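Local coordinates for tryptophanyl-tRNA synthetase (Campylobacter jejuni subsp. jejuni, PDB 3TZL), which joins tryptophan to its cognate tRNA(Trp) at the expense of ATP, working as a homodimeric class I aminoacyl-tRNA synthetase, at the interface of chains A and B. Numbering follows the deposited sequence. Chains: chain A/B, Tryptophanyl-tRNA synthetase.

Contact 1: the interface of chains A and B. Residues chain A 44-45, 47, 130; chain B 93-94, 97, 320, 322.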
ATOM      1  N   TYR A  44       2.244  -1.175  11.760  1.00 27.57           N
ATOM      2  CA  TYR A  44       2.639  -0.784  10.394  1.00 26.33           C
ATOM      3  C   TYR A  44       3.228   0.629  10.460  1.00 28.01           C
ATOM      4  O   TYR A  44       4.238   0.943   9.831  1.00 29.88           O
ATOM      5  CB  TYR A  44       1.433  -0.769   9.433  1.00 25.61           C
ATOM      6  CG  TYR A  44       1.017  -2.114   8.858  1.00 29.58           C
ATOM      7  CD1 TYR A  44       1.957  -3.094   8.542  1.00 35.46           C
ATOM      8  CD2 TYR A  44      -0.317  -2.392   8.600  1.00 25.67           C
ATOM      9  CE1 TYR A  44       1.567  -4.331   7.980  1.00 29.34           C
ATOM     10  CE2 TYR A  44      -0.717  -3.615   8.054  1.00 27.95           C
ATOM     11  CZ  TYR A  44       0.224  -4.576   7.748  1.00 30.29           C
ATOM     12  OH  TYR A  44      -0.193  -5.779   7.197  1.00 26.96           O
ATOM     13  N   HIS A  45       2.572   1.508  11.208  1.00 28.77           N
ATOM     14  CA  HIS A  45       3.057   2.883  11.311  1.00 30.81           C
ATOM     15  C   HIS A  45       4.417   2.974  12.018  1.00 30.72           C
ATOM     16  O   HIS A  45       5.230   3.815  11.679  1.00 30.92           O
ATOM     17  CB  HIS A  45       2.014   3.764  11.983  1.00 27.62           C
ATOM     18  CG  HIS A  45       0.956   4.250  11.037  1.00 29.65           C
ATOM     19  ND1 HIS A  45      -0.300   3.688  10.966  1.00 29.98           N
ATOM     20  CD2 HIS A  45       0.995   5.227  10.099  1.00 24.28           C
ATOM     21  CE1 HIS A  45      -1.005   4.315  10.031  1.00 30.94           C
ATOM     22  NE2 HIS A  45      -0.248   5.254   9.503  1.00 34.68           N
HETATM   23  N   MSE A  47       6.836   1.106  11.584  1.00 30.45           N
HETATM   24  CA  MSE A  47       7.901   0.815  10.613  1.00 29.12           C
HETATM   25  C   MSE A  47       8.424   2.052   9.899  1.00 29.02           C
HETATM   26  O   MSE A  47       9.427   1.979   9.172  1.00 24.20           O
HETATM   27  CB  MSE A  47       7.398  -0.161   9.542  1.00 33.65           C
HETATM   28  CG  MSE A  47       6.973  -1.507  10.059  1.00 34.04           C
HETATM   29 SE   MSE A  47       5.983  -2.584   8.750  0.79 38.04          SE
HETATM   30  CE  MSE A  47       5.620  -4.087   9.921  1.00 31.06           C
ATOM     31  N   LEU A 130      -2.146   5.882   4.988  1.00 32.51           N
ATOM     32  CA  LEU A 130      -2.371   4.634   5.700  1.00 26.68           C
ATOM     33  C   LEU A 130      -3.264   4.831   6.920  1.00 26.80           C
ATOM     34  O   LEU A 130      -4.177   4.032   7.183  1.00 31.58           O
ATOM     35  CB  LEU A 130      -1.039   4.004   6.108  1.00 28.90           C
ATOM     36  CG  LEU A 130      -1.233   2.687   6.863  1.00 34.88           C
ATOM     37  CD1 LEU A 130      -1.994   1.659   6.003  1.00 29.84           C
ATOM     38  CD2 LEU A 130       0.107   2.140   7.324  1.00 31.76           C
TER
ATOM     39  N   TRP B  93       4.243  -1.508   1.168  1.00 28.65           N
ATOM     40  CA  TRP B  93       4.406  -0.670   2.361  1.00 28.80           C
ATOM     41  C   TRP B  93       5.800  -0.821   2.988  1.00 32.49           C
ATOM     42  O   TRP B  93       6.422   0.160   3.394  1.00 32.60           O
ATOM     43  CB  TRP B  93       3.348  -1.014   3.403  1.00 31.94           C
ATOM     44  CG  TRP B  93       3.581  -0.367   4.740  1.00 34.42           C
ATOM     45  CD1 TRP B  93       3.941  -0.994   5.902  1.00 35.13           C
ATOM     46  CD2 TRP B  93       3.464   1.028   5.056  1.00 35.05           C
ATOM     47  NE1 TRP B  93       4.066  -0.080   6.918  1.00 30.82           N
ATOM     48  CE2 TRP B  93       3.765   1.170   6.435  1.00 30.72           C
ATOM     49  CE3 TRP B  93       3.134   2.174   4.311  1.00 29.25           C
ATOM     50  CZ2 TRP B  93       3.750   2.413   7.087  1.00 27.80           C
ATOM     51  CZ3 TRP B  93       3.124   3.421   4.964  1.00 30.64           C
ATOM     52  CH2 TRP B  93       3.428   3.524   6.340  1.00 30.08           C
ATOM     53  N   ILE B  94       6.290  -2.052   3.080  1.00 28.60           N
ATOM     54  CA  ILE B  94       7.640  -2.254   3.587  1.00 27.66           C
ATOM     55  C   ILE B  94       8.707  -1.554   2.736  1.00 32.64           C
ATOM     56  O   ILE B  94       9.566  -0.847   3.271  1.00 33.50           O
ATOM     57  CB  ILE B  94       7.938  -3.745   3.767  1.00 30.80           C
ATOM     58  CG1 ILE B  94       7.140  -4.270   4.954  1.00 35.07           C
ATOM     59  CG2 ILE B  94       9.415  -3.999   3.989  1.00 32.78           C
ATOM     60  CD1 ILE B  94       6.854  -5.740   4.866  1.00 36.34           C
ATOM     61  N   GLN B  97       9.543   2.222   3.110  1.00 28.26           N
ATOM     62  CA  GLN B  97      10.421   2.654   4.184  1.00 27.97           C
ATOM     63  C   GLN B  97      11.852   2.749   3.699  1.00 32.98           C
ATOM     64  O   GLN B  97      12.680   3.405   4.322  1.00 36.31           O
ATOM     65  CB  GLN B  97      10.315   1.698   5.380  1.00 27.40           C
ATOM     66  CG  GLN B  97       8.868   1.271   5.711  1.00 25.66           C
ATOM     67  CD  GLN B  97       7.894   2.441   5.790  1.00 30.74           C
ATOM     68  OE1 GLN B  97       8.264   3.562   6.155  1.00 32.24           O
ATOM     69  NE2 GLN B  97       6.645   2.186   5.431  1.00 28.37           N
ATOM     70  N   ILE B 320      11.325  -7.668   9.664  1.00 32.32           N
ATOM     71  CA  ILE B 320      10.539  -6.476  10.004  1.00 35.22           C
ATOM     72  C   ILE B 320       9.748  -6.686  11.300  1.00 37.68           C
ATOM     73  O   ILE B 320       9.150  -5.754  11.852  1.00 37.32           O
ATOM     74  CB  ILE B 320       9.583  -6.073   8.852  1.00 31.48           C
ATOM     75  CG1 ILE B 320       9.088  -4.631   9.029  1.00 33.26           C
ATOM     76  CG2 ILE B 320       8.409  -7.021   8.799  1.00 22.54           C
ATOM     77  CD1 ILE B 320      10.189  -3.567   8.939  1.00 26.93           C
ATOM     78  N   LEU B 322       7.290  -9.225  11.955  1.00 30.45           N
ATOM     79  CA  LEU B 322       5.909  -9.680  11.863  1.00 34.10           C
ATOM     80  C   LEU B 322       5.833 -11.176  12.086  1.00 43.60           C
ATOM     81  O   LEU B 322       4.759 -11.698  12.402  1.00 45.58           O
ATOM     82  CB  LEU B 322       5.294  -9.323  10.514  1.00 32.72           C
ATOM     83  CG  LEU B 322       5.012  -7.843  10.328  1.00 33.46           C
ATOM     84  CD1 LEU B 322       4.386  -7.595   8.974  1.00 36.83           C
ATOM     85  CD2 LEU B 322       4.102  -7.367  11.478  1.00 30.06           C
ATOM     86  OXT LEU B 322       6.843 -11.873  11.958  1.00 44.99           O
TER

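Contact 2: the interface of chains A and B. Residues chain A 101, 105, 122, 125; chain B 110, 121-122, 125.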
HETATM    1  N   MSE A 101      -1.570  14.936  -4.221  1.00 35.97           N
HETATM    2  CA  MSE A 101      -0.257  15.120  -3.594  1.00 35.85           C
HETATM    3  C   MSE A 101      -0.229  16.388  -2.759  1.00 36.87           C
HETATM    4  O   MSE A 101       0.297  16.384  -1.644  1.00 40.26           O
HETATM    5  CB  MSE A 101       0.854  15.150  -4.643  1.00 33.14           C
HETATM    6  CG  MSE A 101       1.169  13.771  -5.185  1.00 34.73           C
HETATM    7 SE   MSE A 101       2.106  12.796  -3.791  0.72 41.90          SE
HETATM    8  CE  MSE A 101       3.789  13.776  -3.932  1.00 48.29           C
ATOM      9  N   GLU A 105       1.796  17.068   0.671  1.00 47.89           N
ATOM     10  CA  GLU A 105       2.946  17.976   0.678  1.00 49.44           C
ATOM     11  C   GLU A 105       2.792  19.066   1.728  1.00 51.76           C
ATOM     12  O   GLU A 105       3.777  19.541   2.276  1.00 57.30           O
ATOM     13  CB  GLU A 105       3.135  18.607  -0.695  1.00 50.73           C
ATOM     14  CG  GLU A 105       3.592  17.632  -1.751  1.00 58.03           C
ATOM     15  CD  GLU A 105       3.454  18.180  -3.149  1.00 67.36           C
ATOM     16  OE1 GLU A 105       2.609  19.076  -3.361  1.00 73.66           O
ATOM     17  OE2 GLU A 105       4.195  17.724  -4.038  1.00 71.10           O
ATOM     18  N   HIS A 122       9.430   7.449   1.489  1.00 37.83           N
ATOM     19  CA  HIS A 122       8.059   7.418   0.982  1.00 34.27           C
ATOM     20  C   HIS A 122       7.090   7.015   2.077  1.00 32.60           C
ATOM     21  O   HIS A 122       5.961   7.496   2.126  1.00 31.09           O
ATOM     22  CB  HIS A 122       7.958   6.457  -0.206  1.00 34.13           C
ATOM     23  CG  HIS A 122       6.589   6.369  -0.803  1.00 32.33           C
ATOM     24  ND1 HIS A 122       5.803   5.239  -0.697  1.00 32.03           N
ATOM     25  CD2 HIS A 122       5.866   7.271  -1.507  1.00 30.01           C
ATOM     26  CE1 HIS A 122       4.656   5.444  -1.327  1.00 32.21           C
ATOM     27  NE2 HIS A 122       4.670   6.669  -1.825  1.00 33.09           N
ATOM     28  N   PHE A 125       6.332   9.994   4.369  1.00 36.31           N
ATOM     29  CA  PHE A 125       5.437  10.864   3.607  1.00 34.00           C
ATOM     30  C   PHE A 125       4.028  10.299   3.491  1.00 33.98           C
ATOM     31  O   PHE A 125       3.049  11.044   3.586  1.00 33.56           O
ATOM     32  CB  PHE A 125       6.011  11.077   2.214  1.00 33.07           C
ATOM     33  CG  PHE A 125       5.206  12.011   1.346  1.00 33.58           C
ATOM     34  CD1 PHE A 125       5.281  13.390   1.523  1.00 33.67           C
ATOM     35  CD2 PHE A 125       4.439  11.515   0.308  1.00 32.12           C
ATOM     36  CE1 PHE A 125       4.564  14.259   0.707  1.00 35.02           C
ATOM     37  CE2 PHE A 125       3.713  12.378  -0.522  1.00 33.91           C
ATOM     38  CZ  PHE A 125       3.774  13.749  -0.319  1.00 35.24           C
TER
ATOM     39  N   TYR B 110       5.770  10.908 -13.046  1.00 50.68           N
ATOM     40  CA  TYR B 110       5.232  11.913 -12.128  1.00 48.66           C
ATOM     41  C   TYR B 110       5.636  13.325 -12.556  1.00 49.23           C
ATOM     42  O   TYR B 110       4.805  14.233 -12.575  1.00 46.85           O
ATOM     43  CB  TYR B 110       5.684  11.634 -10.690  1.00 44.66           C
ATOM     44  CG  TYR B 110       5.422  12.764  -9.711  1.00 42.85           C
ATOM     45  CD1 TYR B 110       4.168  12.936  -9.137  1.00 41.20           C
ATOM     46  CD2 TYR B 110       6.438  13.644  -9.343  1.00 43.42           C
ATOM     47  CE1 TYR B 110       3.921  13.961  -8.241  1.00 40.48           C
ATOM     48  CE2 TYR B 110       6.202  14.675  -8.430  1.00 44.85           C
ATOM     49  CZ  TYR B 110       4.937  14.826  -7.886  1.00 48.26           C
ATOM     50  OH  TYR B 110       4.684  15.846  -6.984  1.00 52.50           O
ATOM     51  N   SER B 121      -2.109  12.438  -8.103  1.00 36.00           N
ATOM     52  CA  SER B 121      -2.561  11.726  -6.926  1.00 34.06           C
ATOM     53  C   SER B 121      -1.356  11.064  -6.290  1.00 32.99           C
ATOM     54  O   SER B 121      -0.337  10.823  -6.954  1.00 34.13           O
ATOM     55  CB  SER B 121      -3.570  10.640  -7.309  1.00 32.54           C
ATOM     56  OG  SER B 121      -2.923   9.601  -8.040  1.00 30.89           O
ATOM     57  N   HIS B 122      -1.474  10.772  -5.004  1.00 34.22           N
ATOM     58  CA  HIS B 122      -0.482   9.962  -4.305  1.00 29.00           C
ATOM     59  C   HIS B 122      -0.270   8.641  -5.033  1.00 28.79           C
ATOM     60  O   HIS B 122       0.846   8.112  -5.094  1.00 30.09           O
ATOM     61  CB  HIS B 122      -0.979   9.663  -2.899  1.00 26.35           C
ATOM     62  CG  HIS B 122       0.025   8.968  -2.043  1.00 25.20           C
ATOM     63  ND1 HIS B 122      -0.188   7.714  -1.514  1.00 33.51           N
ATOM     64  CD2 HIS B 122       1.257   9.344  -1.630  1.00 29.07           C
ATOM     65  CE1 HIS B 122       0.859   7.357  -0.791  1.00 31.33           C
ATOM     66  NE2 HIS B 122       1.748   8.333  -0.839  1.00 30.04           N
ATOM     67  N   PHE B 125       2.156   9.052  -7.894  1.00 32.95           N
ATOM     68  CA  PHE B 125       3.469   9.267  -7.304  1.00 33.09           C
ATOM     69  C   PHE B 125       4.063   7.958  -6.777  1.00 35.05           C
ATOM     70  O   PHE B 125       5.266   7.704  -6.907  1.00 37.84           O
ATOM     71  CB  PHE B 125       3.318  10.266  -6.149  1.00 35.72           C
ATOM     72  CG  PHE B 125       4.609  10.661  -5.495  1.00 33.68           C
ATOM     73  CD1 PHE B 125       5.467  11.543  -6.111  1.00 32.59           C
ATOM     74  CD2 PHE B 125       4.942  10.177  -4.238  1.00 36.03           C
ATOM     75  CE1 PHE B 125       6.660  11.929  -5.497  1.00 37.08           C
ATOM     76  CE2 PHE B 125       6.122  10.552  -3.624  1.00 36.25           C
ATOM     77  CZ  PHE B 125       6.982  11.430  -4.253  1.00 37.07           C
TER
HETATM   78  O   HOH W   1       2.671  17.369  -6.747  1.00 57.49           O

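Contact 1: the interface of chains A and B
B:Trp93, on helix 87-96, drives its indole between A:Tyr44, A:Met47 and A:Leu130; the packing is tight here and at the tip of A:Met47. With CG anti to the backbone N (chi1 170°), the ring reaches across from its own helix to the partner. The indole N-H, NE1, lies 3.1 Å from the backbone O of A:Tyr44, a weak hydrogen bond, bent to 132° at the hydrogen; the carbonyl oxygen sits at the indole edge, in its plane. The phenol ring of A:Tyr44 meets the five-membered ring edge-to-face, planes 69° apart and centroids 5.3 Å from each other. CD2 of A:Leu130, a branch methyl suited to lie on a ring face, is 3.7 Å from the centroid of the six-membered ring, while the amide NE2 of B:Gln97 lies over the opposite face. That amide also donates to the backbone O of B:Trp93 at 2.9 Å. Tryptophan suits the place, offering two broad faces, one for a methyl and one for an amide, and an N-H at the edge.

The long unbranched chain of A:Met47, a selenomethionine, carries SE to 3.8 Å from CD1 of B:Trp93. Its CE goes on to 3.6 Å from CG1 of B:Ile320 and against the C-terminal B:Leu322, whose aliphatic branches suit a methyl. The packing is looser at B:Ile94, whose CG1 stays 4.3 Å from SE of A:Met47, and beside B:Gln97, which buries little surface.

A:His45 lines the tryptophan pocket, and CD2 of A:Leu130 lies over its imidazole while also touching the indole, so this dimer contact probably steadies one subunit's active site with the other's tryptophan.

Contact 2: the interface of chains A and B
A:Met101 opens helix 101-105 and faces B:His122 and B:Phe125 at the start of helix 122-137, all three with helical backbones, whereas B:Ser121 just ahead of them is extended (psi 158°). The contact belongs to the dimer interface of a class I aminoacyl-tRNA synthetase, in which helices of the two subunits pack about a two-fold axis.

The selenomethionine A:Met101 is bent at chi2 and chi3 (both -72°), which curls CE over the ring of B:Phe125. The methyl sits over the centre of that face, 3.5 Å from the centroid, in a CH-pi contact that a flat, uncharged ring is well made to take, and the two side chains run at about a right angle. SE follows the same residue, touching CB and CG of the phenylalanine at 3.7 Å, and passes 3.9 Å from CA of B:His122. Methionine, with its pliable thioether and terminal methyl, is well suited to lie on a flat ring. Nearer the backbone, CG rests against the backbone O of B:Ser121.

B:Phe125 is itself set by B:Tyr110, since its CD1 lies over the centre of the tyrosine ring and the tyrosine's CG comes in at the phenylalanine edge, in plane. The phenol of B:Tyr110 points back toward A:Glu105, whose long, extended side chain approaches from the opposite direction with its carboxylate plane nearly perpendicular to the ring. A water connects the two, 3.1 Å from OE2 of A:Glu105 and a short 2.5 Å from OH of B:Tyr110; acid and phenol can both bind it.

Near the two-fold axis A:His122 and B:His122 approach from opposite directions, NE2 to NE2 at 3.5 Å, too far apart for a bond. Such closeness would probably disfavour charging both imidazoles. A:His122 slides antiparallel past B:Phe125, and B:His122 past A:Phe125, with CD2 of A:His122 3.9 Å from CE2 of B:Phe125.

About 17 Å separates the C-alpha centres of contact 1 and contact 2, which are parts of one two-fold interface. Helix 122-137 of chain A serves both: its first turn enters contact 2, while A:Leu130, farther along, enters contact 1. Contact 2 pairs this helix with its own symmetry mate near the axis, whereas contact 1 brings in helix 87-96 and the C-terminal end of chain B. Each contact recurs with the chains exchanged. The shared helix also carries the tryptophan-pocket residues A:Met131 and A:Asp134, and because its copy in each subunit works in both contacts, the two pockets are probably tied to the same dimer core.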